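Local coordinates for ureidoglycolate hydrolase (Arabidopsis thaliana, PDB 4PXE), which hydrolyses (S)-ureidoglycolate to glyoxylate, ammonium and carbon dioxide in plant purine breakdown, working as a manganese-dependent homodimeric amidohydrolase of the peptidase M20 family, at the interface of chains A and B. Coordinates in Å, arbitrary orientation; residue numbers count along the deposited sequence, not the author numbering. Chains: chain A/B, Ureidoglycolate hydrolase.

Two neighbouring patches, their C-alpha centres about 8 Å apart, show how this dimer builds its active site from both subunits. Contact 1 brings a histidine and an asparagine of chain B against the metal- and substrate-binding residues of chain A; contact 2 fastens the same two segments of chain B, around residues 243-253 and 293-296, to strands 280-289 and 299-308 of chain A. A:Arg307 is shared, buried little by the partner: it lies near B:His244 and B:Asn294 in contact 1 and is held by A:Asp305 in contact 2. Dimerization and completion of the catalytic pocket are thus probably coupled, and two-fold symmetry repeats both contacts.

Contact 1: the interface of chains A and B. Residues chain A 211, 307, 376, 401-402; chain B 243-244, 247, 294.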
ATOM      1  N   GLN A 211      26.866  -1.193   9.550  1.00 12.10           N
ATOM      2  CA  GLN A 211      25.473  -0.758   9.734  1.00 11.07           C
ATOM      3  C   GLN A 211      25.276  -0.125  11.109  1.00 11.97           C
ATOM      4  O   GLN A 211      24.194  -0.204  11.707  1.00 13.52           O
ATOM      5  CB  GLN A 211      24.488  -1.907   9.472  1.00 11.41           C
ATOM      6  CG  GLN A 211      24.721  -2.539   8.116  1.00 11.07           C
ATOM      7  CD  GLN A 211      23.775  -3.674   7.809  1.00 11.24           C
ATOM      8  OE1 GLN A 211      23.888  -4.761   8.379  1.00 12.75           O
ATOM      9  NE2 GLN A 211      22.870  -3.455   6.862  1.00 12.16           N
ATOM     10  N   ARG A 307      13.961  -7.321  17.838  1.00 13.88           N
ATOM     11  CA  ARG A 307      15.236  -8.001  18.110  1.00 12.38           C
ATOM     12  C   ARG A 307      15.833  -7.554  19.429  1.00 13.74           C
ATOM     13  O   ARG A 307      15.500  -6.496  19.954  1.00 15.22           O
ATOM     14  CB  ARG A 307      16.281  -7.722  17.005  1.00 14.45           C
ATOM     15  CG  ARG A 307      15.693  -7.533  15.606  1.00 15.14           C
ATOM     16  CD  ARG A 307      16.759  -7.217  14.586  1.00 14.33           C
ATOM     17  NE  ARG A 307      16.117  -6.791  13.345  1.00 13.59           N
ATOM     18  CZ  ARG A 307      16.748  -6.670  12.180  1.00 12.92           C
ATOM     19  NH1 ARG A 307      18.054  -6.921  12.096  1.00 12.87           N
ATOM     20  NH2 ARG A 307      16.089  -6.274  11.099  1.00 13.77           N
ATOM     21  N   ALA A 376      22.168  -6.039  13.227  1.00 13.42           N
ATOM     22  CA  ALA A 376      21.565  -6.645  12.051  1.00 12.88           C
ATOM     23  C   ALA A 376      21.741  -8.154  12.101  1.00 13.18           C
ATOM     24  O   ALA A 376      22.661  -8.662  12.748  1.00 13.98           O
ATOM     25  CB  ALA A 376      22.211  -6.084  10.791  1.00 13.44           C
ATOM     26  N   SER A 401      22.207   2.697   6.950  1.00 13.09           N
ATOM     27  CA  SER A 401      21.974   1.530   6.119  1.00 11.19           C
ATOM     28  C   SER A 401      20.481   1.403   5.816  1.00 11.70           C
ATOM     29  O   SER A 401      19.651   2.044   6.469  1.00 12.72           O
ATOM     30  CB  SER A 401      22.540   0.271   6.786  1.00 12.87           C
ATOM     31  OG  SER A 401      22.617  -0.802   5.866  1.00 13.20           O
ATOM     32  N   HIS A 402      20.150   0.605   4.808  1.00 12.03           N
ATOM     33  CA  HIS A 402      18.769   0.461   4.329  1.00 12.80           C
ATOM     34  C   HIS A 402      18.188   1.785   3.845  1.00 14.15           C
ATOM     35  O   HIS A 402      16.987   2.040   3.954  1.00 14.01           O
ATOM     36  CB  HIS A 402      17.869  -0.182   5.390  1.00 13.69           C
ATOM     37  CG  HIS A 402      18.039  -1.660   5.498  1.00 14.49           C
ATOM     38  ND1 HIS A 402      17.302  -2.437   6.366  1.00 14.07           N
ATOM     39  CD2 HIS A 402      18.869  -2.506   4.844  1.00 16.35           C
ATOM     40  CE1 HIS A 402      17.665  -3.699   6.239  1.00 16.01           C
ATOM     41  NE2 HIS A 402      18.611  -3.771   5.319  1.00 17.72           N
TER
ATOM     42  N   GLY B 243      16.047   4.355   7.944  1.00 11.03           N
ATOM     43  CA  GLY B 243      17.207   3.562   8.297  1.00 12.84           C
ATOM     44  C   GLY B 243      16.877   2.148   8.716  1.00 12.39           C
ATOM     45  O   GLY B 243      15.764   1.645   8.539  1.00 13.22           O
ATOM     46  N   HIS B 244      17.878   1.501   9.295  1.00 12.05           N
ATOM     47  CA  HIS B 244      17.859   0.073   9.549  1.00 12.23           C
ATOM     48  C   HIS B 244      17.084  -0.288  10.815  1.00 12.87           C
ATOM     49  O   HIS B 244      17.421   0.155  11.911  1.00 13.43           O
ATOM     50  CB  HIS B 244      19.305  -0.406   9.665  1.00 13.10           C
ATOM     51  CG  HIS B 244      19.458  -1.873   9.467  1.00 13.17           C
ATOM     52  ND1 HIS B 244      18.989  -2.798  10.372  1.00 14.33           N
ATOM     53  CD2 HIS B 244      20.046  -2.582   8.474  1.00 13.43           C
ATOM     54  CE1 HIS B 244      19.266  -4.013   9.939  1.00 14.60           C
ATOM     55  NE2 HIS B 244      19.906  -3.911   8.786  1.00 15.33           N
ATOM     56  N   ALA B 247      19.244  -1.978  13.560  1.00 13.26           N
ATOM     57  CA  ALA B 247      20.454  -1.338  14.074  1.00 14.72           C
ATOM     58  C   ALA B 247      20.287   0.061  14.646  1.00 15.00           C
ATOM     59  O   ALA B 247      21.108   0.501  15.451  1.00 17.52           O
ATOM     60  CB  ALA B 247      21.550  -1.346  13.011  1.00 14.60           C
ATOM     61  N   ASN B 294      11.919  -4.344   7.514  1.00 13.11           N
ATOM     62  CA  ASN B 294      13.168  -4.035   8.202  1.00 12.68           C
ATOM     63  C   ASN B 294      13.749  -2.656   7.851  1.00 12.73           C
ATOM     64  O   ASN B 294      14.960  -2.405   7.988  1.00 13.50           O
ATOM     65  CB  ASN B 294      14.188  -5.175   8.017  1.00 14.11           C
ATOM     66  CG  ASN B 294      14.420  -5.553   6.556  1.00 13.17           C
ATOM     67  OD1 ASN B 294      13.649  -5.192   5.660  1.00 14.02           O
ATOM     68  ND2 ASN B 294      15.498  -6.306   6.314  1.00 13.30           N
TER
HETATM   69  O   HOH W   1      20.431   3.171   9.428  1.00 13.89           O
HETATM   70  O   HOH W   2      20.714  -5.233   6.534  1.00 17.62           O
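Loops of chain A carrying A:Gln211, A:Ala376 and A:Ser401-A:His402 receive the short strand 243-244 of chain B and the loops bearing B:Ala247 and B:Asn294. The result is a composite active site: A:His402 binds the second manganese and the substrate, while B:His244 and B:Asn294 are substrate-binding residues lent by the partner. The two imidazoles stack face to face, their centroids 4.0 Å apart and their planes inclined by 17°. CD2 of B:His244 lies over the centre of the A:His402 ring, whereas ND1 of A:His402 sits over the rim of the other. A first torsion of -161° carries the ring of B:His244 alongside A:Ala376, whose CB is 3.7 Å from CE1 of B:His244. ND1 of A:His402 donates to the backbone O of B:Asn294 at 2.8 Å; the oxygen lies nearly in the ring plane, while the donor stands well above the carbonyl plane. This bond fixes the ring's rotation and would probably favour NE2 as the metal-binding nitrogen. An alanine in place of A:His402 is likely to strip the second manganese of a ligand, leave the B:Asn294 carbonyl without its donor and uncover one face of the B:His244 ring. The amide of A:Gln211 stands steeply to that ring, 78° between planes, with NE2 3.4 Å from CD2 of B:His244. A:Ser401 OG accepts a bond from this NE2, lying in the amide plane, and thereby positions the side chain. Water 1 joins the backbone N atoms of A:Ser401 and B:His244. A second water links NE2 of A:Gln211, at 2.8 Å, to NE2 of B:His244, at 2.7 Å, and lies in the plane of the histidine ring.

Contact 2: the interface of chains A and B. Residues chain A 280-282, 305, 307; chain B 245, 253, 293, 296.
The hydroxyl OG1 of A:Thr282 is gripped from two directions: NH1 of B:Arg253 donates to it across the interface at 2.9 Å, and water 3 lies 2.7 Å from it. The arginine bond is nearly straight, 163° at the hydrogen, and OG1 lies in the guanidinium plane. OG1 stands beside the backbone N of A:Thr282 (chi1 -48°), which turns it to the arginine while CG2 points toward B:Ile296. B:Arg253 arrives fully extended from CG to NE, and its other terminal nitrogen, NH2, binds the backbone O of B:Ala245 in its own chain at 2.8 Å. Its guanidinium is thus held at two edges, and CD1 of B:Ile296, of its own chain, covers one face, 3.6 Å above the plane. CB of B:Ala245 packs against CB of A:Thr282. Water 3 ties the two chains further, meeting O of B:Ala245 on one side and both O and the carboxylate OD1 of A:Asp305 on the other. That carboxylate also receives A:Arg307 side-on, NE to OD1 at 2.9 Å and NH2 to OD2 at 2.9 Å, a salt bridge that would steady the arginine for substrate binding. Water 4 spans the backbone oxygens of A:Thr282 and B:Ile293. As part of the dimerization region, the patch clamps the partner's loop onto the strands of chain A, with B:Arg253 as the residue inferred from related enzymes to be necessary for dimerization, and so probably holds the adjoining B:His244 at the active site.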
ATOM      1  N   VAL A 280      15.100  -3.495  20.109  1.00 14.38           N
ATOM      2  CA  VAL A 280      14.465  -2.710  19.049  1.00 13.67           C
ATOM      3  C   VAL A 280      13.176  -3.366  18.560  1.00 13.66           C
ATOM      4  O   VAL A 280      13.012  -4.587  18.641  1.00 13.33           O
ATOM      5  CB  VAL A 280      15.415  -2.480  17.834  1.00 13.92           C
ATOM      6  CG1 VAL A 280      16.609  -1.612  18.235  1.00 14.97           C
ATOM      7  CG2 VAL A 280      15.881  -3.792  17.257  1.00 14.75           C
ATOM      8  N   GLY A 281      12.264  -2.549  18.044  1.00 14.10           N
ATOM      9  CA  GLY A 281      11.067  -3.071  17.411  1.00 15.02           C
ATOM     10  C   GLY A 281      10.523  -2.033  16.455  1.00 11.55           C
ATOM     11  O   GLY A 281      10.635  -0.840  16.706  1.00 13.83           O
ATOM     12  N   THR A 282       9.952  -2.497  15.349  1.00 13.26           N
ATOM     13  CA  THR A 282       9.569  -1.607  14.257  1.00 13.60           C
ATOM     14  C   THR A 282       8.341  -2.161  13.555  1.00 13.64           C
ATOM     15  O   THR A 282       8.207  -3.373  13.372  1.00 16.10           O
ATOM     16  CB  THR A 282      10.712  -1.527  13.213  1.00 13.36           C
ATOM     17  OG1 THR A 282      11.965  -1.302  13.874  1.00 13.25           O
ATOM     18  CG2 THR A 282      10.481  -0.419  12.197  1.00 13.97           C
ATOM     19  N   ASP A 305       9.038  -6.157  13.126  1.00 11.78           N
ATOM     20  CA  ASP A 305      10.396  -6.666  13.295  1.00 11.69           C
ATOM     21  C   ASP A 305      10.773  -6.367  14.740  1.00 12.72           C
ATOM     22  O   ASP A 305      10.578  -5.257  15.210  1.00 13.58           O
ATOM     23  CB  ASP A 305      11.320  -5.923  12.316  1.00 12.87           C
ATOM     24  CG  ASP A 305      12.777  -6.304  12.463  1.00 14.86           C
ATOM     25  OD1 ASP A 305      13.407  -5.909  13.465  1.00 14.05           O
ATOM     26  OD2 ASP A 305      13.296  -6.967  11.554  1.00 13.87           O
ATOM     27  N   ARG A 307      13.961  -7.321  17.838  1.00 13.88           N
ATOM     28  CA  ARG A 307      15.236  -8.001  18.110  1.00 12.38           C
ATOM     29  C   ARG A 307      15.833  -7.554  19.429  1.00 13.74           C
ATOM     30  O   ARG A 307      15.500  -6.496  19.954  1.00 15.22           O
ATOM     31  CB  ARG A 307      16.281  -7.722  17.005  1.00 14.45           C
ATOM     32  CG  ARG A 307      15.693  -7.533  15.606  1.00 15.14           C
ATOM     33  CD  ARG A 307      16.759  -7.217  14.586  1.00 14.33           C
ATOM     34  NE  ARG A 307      16.117  -6.791  13.345  1.00 13.59           N
ATOM     35  CZ  ARG A 307      16.748  -6.670  12.180  1.00 12.92           C
ATOM     36  NH1 ARG A 307      18.054  -6.921  12.096  1.00 12.87           N
ATOM     37  NH2 ARG A 307      16.089  -6.274  11.099  1.00 13.77           N
TER
ATOM     38  N   ALA B 245      16.021  -1.071  10.649  1.00 11.95           N
ATOM     39  CA  ALA B 245      15.142  -1.432  11.767  1.00 13.54           C
ATOM     40  C   ALA B 245      15.844  -2.210  12.877  1.00 13.75           C
ATOM     41  O   ALA B 245      15.441  -2.145  14.035  1.00 13.76           O
ATOM     42  CB  ALA B 245      13.960  -2.230  11.253  1.00 14.99           C
ATOM     43  N   ARG B 253      15.530   7.529  16.767  1.00 15.31           N
ATOM     44  CA  ARG B 253      14.548   7.423  15.697  1.00 15.10           C
ATOM     45  C   ARG B 253      13.639   8.626  15.593  1.00 14.65           C
ATOM     46  O   ARG B 253      13.434   9.367  16.560  1.00 17.12           O
ATOM     47  CB  ARG B 253      13.688   6.181  15.905  1.00 14.31           C
ATOM     48  CG  ARG B 253      14.490   4.902  15.859  1.00 13.24           C
ATOM     49  CD  ARG B 253      13.596   3.684  16.029  1.00 14.33           C
ATOM     50  NE  ARG B 253      14.389   2.477  15.868  1.00 12.96           N
ATOM     51  CZ  ARG B 253      13.917   1.312  15.450  1.00 12.70           C
ATOM     52  NH1 ARG B 253      12.616   1.172  15.176  1.00 14.11           N
ATOM     53  NH2 ARG B 253      14.753   0.285  15.315  1.00 12.55           N
ATOM     54  N   ILE B 293       9.650  -4.452   5.946  1.00 12.72           N
ATOM     55  CA  ILE B 293       9.546  -4.844   7.352  1.00 12.90           C
ATOM     56  C   ILE B 293      10.751  -4.371   8.159  1.00 12.52           C
ATOM     57  O   ILE B 293      10.613  -4.022   9.327  1.00 14.46           O
ATOM     58  CB  ILE B 293       9.343  -6.388   7.509  1.00 14.58           C
ATOM     59  CG1 ILE B 293       8.936  -6.724   8.944  1.00 15.97           C
ATOM     60  CG2 ILE B 293      10.600  -7.182   7.105  1.00 14.30           C
ATOM     61  CD1 ILE B 293       8.696  -8.193   9.173  1.00 17.09           C
ATOM     62  N   ILE B 296      12.893   1.431   8.715  1.00 11.93           N
ATOM     63  CA  ILE B 296      12.058   2.338   9.506  1.00 12.34           C
ATOM     64  C   ILE B 296      11.390   3.343   8.567  1.00 12.83           C
ATOM     65  O   ILE B 296      12.067   3.965   7.758  1.00 12.91           O
ATOM     66  CB  ILE B 296      12.873   3.108  10.563  1.00 12.18           C
ATOM     67  CG1 ILE B 296      13.685   2.139  11.430  1.00 13.16           C
ATOM     68  CG2 ILE B 296      11.944   3.924  11.437  1.00 12.65           C
ATOM     69  CD1 ILE B 296      14.773   2.828  12.257  1.00 13.44           C
TER
HETATM   70  O   HOH W   3      13.164  -3.513  14.930  1.00 14.41           O
HETATM   71  O   HOH W   4       8.386  -3.995  10.676  1.00 24.07           O